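Local coordinates for uncharacterized protein MJ1062 (Methanocaldococcus jannaschii, PDB 3EO4) that is of unknown function but carries, in this C-terminal piece of a longer protein, a GNAT-type domain that is probably an acyltransferase, at residues 84-88 with 89-93. Sequence-based numbering, arbitrary orientation.
Sequences SQLNT and DNPEI
The hydroxyl of Thr88 is gripped from two sides of the loop. Thr88 OG1 accepts from Asn90 N at 3.2 Å, a fairly straight bond. Thr88 OG1 in turn donates to Gln85 O at 2.9 Å, in the plane of that carbonyl. With chi1 at 79°, OG1 sits between the backbone N and the carbonyl carbon of Thr88, where it can serve both partners. Gln85 O also accepts Thr88 N, the bond that closes a type I turn from Gln85 to Thr88. At the open end of the loop, Ser84 and Glu92 form an antiparallel hydrogen-bonded pair: Ser84 N donates to Glu92 O and Glu92 N to Ser84 O, each at 2.8 Å. A water that accepts from Ser84 OG and donates to Glu92 O adds a side-chain link to this pair. On the apolar side, Leu86 lays CD2 against Pro91 CB at 4.0 Å, the two side chains crossing at about a right angle and both touching Leu119 of helix 107-121. Asn90 OD1 is held by His128 ND1. Leu86 also borders a bound polyether. The arrangement is a beta hairpin, its threonine-braced loop joining strands 74-84 and 92-97 of the antiparallel sheet in a GNAT fold.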
# COMPACT_ATOMS: atom_id res chain seq x y z
N SER A 84 7.82 9.97 18.06
CA SER A 84 8.39 11.24 17.66
C SER A 84 8.41 12.14 18.90
O SER A 84 7.92 11.73 19.96
CB SER A 84 7.56 11.84 16.52
OG SER A 84 6.20 12.00 16.90
N GLN A 85 8.99 13.33 18.77
CA GLN A 85 9.18 14.24 19.90
C GLN A 85 10.07 13.62 21.00
O GLN A 85 9.80 13.80 22.18
CB GLN A 85 7.82 14.73 20.45
CG GLN A 85 6.95 15.35 19.36
CD GLN A 85 5.54 15.69 19.80
OE1 GLN A 85 4.57 15.26 19.18
NE2 GLN A 85 5.41 16.50 20.85
N LEU A 86 11.10 12.89 20.58
CA LEU A 86 12.04 12.21 21.49
C LEU A 86 12.93 13.17 22.26
O LEU A 86 13.60 12.77 23.22
CB LEU A 86 12.95 11.24 20.71
CG LEU A 86 12.30 9.92 20.24
CD1 LEU A 86 13.25 9.16 19.30
CD2 LEU A 86 11.79 9.04 21.45
N ASN A 87 12.96 14.42 21.81
CA ASN A 87 13.67 15.48 22.51
C ASN A 87 12.88 16.08 23.67
O ASN A 87 13.32 17.05 24.26
CB ASN A 87 14.14 16.57 21.54
CG ASN A 87 13.00 17.19 20.74
OD1 ASN A 87 13.10 18.35 20.37
ND2 ASN A 87 11.94 16.43 20.46
N THR A 88 11.74 15.49 24.00
CA THR A 88 10.90 15.93 25.11
C THR A 88 10.77 14.77 26.09
O THR A 88 11.13 13.62 25.77
CB THR A 88 9.47 16.38 24.64
OG1 THR A 88 8.63 15.23 24.40
CG2 THR A 88 9.54 17.23 23.38
N ASP A 89 10.24 15.04 27.27
CA ASP A 89 10.06 13.98 28.26
C ASP A 89 8.79 13.15 28.03
O ASP A 89 8.43 12.34 28.89
CB ASP A 89 10.04 14.59 29.67
CG ASP A 89 8.80 15.43 29.92
OD1 ASP A 89 8.06 15.73 28.97
OD2 ASP A 89 8.57 15.80 31.10
N ASN A 90 8.11 13.38 26.90
CA ASN A 90 6.77 12.81 26.64
C ASN A 90 6.60 12.62 25.13
O ASN A 90 5.90 13.38 24.44
CB ASN A 90 5.69 13.70 27.27
CG ASN A 90 4.33 13.02 27.41
OD1 ASN A 90 3.96 12.11 26.66
ND2 ASN A 90 3.54 13.51 28.37
N PRO A 91 7.30 11.62 24.59
CA PRO A 91 7.22 11.38 23.16
C PRO A 91 5.84 10.89 22.71
O PRO A 91 5.07 10.28 23.49
CB PRO A 91 8.29 10.31 22.92
CG PRO A 91 8.46 9.65 24.22
CD PRO A 91 8.26 10.72 25.25
N GLU A 92 5.57 11.15 21.44
CA GLU A 92 4.31 10.80 20.80
C GLU A 92 4.45 9.49 20.01
O GLU A 92 5.40 9.31 19.23
CB GLU A 92 3.88 11.92 19.88
CG GLU A 92 2.57 11.64 19.18
CD GLU A 92 2.14 12.81 18.29
OE1 GLU A 92 2.51 13.95 18.59
OE2 GLU A 92 1.41 12.59 17.31
N ILE A 93 3.48 8.59 20.21
CA ILE A 93 3.48 7.28 19.52
C ILE A 93 2.42 7.30 18.43
O ILE A 93 1.27 7.67 18.68
CB ILE A 93 3.09 6.10 20.48
CG1 ILE A 93 3.83 6.18 21.82
CG2 ILE A 93 3.22 4.71 19.79
CD1 ILE A 93 5.25 6.05 21.68
O HOH W 1 4.60 9.93 16.45
O HOH W 2 4.99 14.53 16.29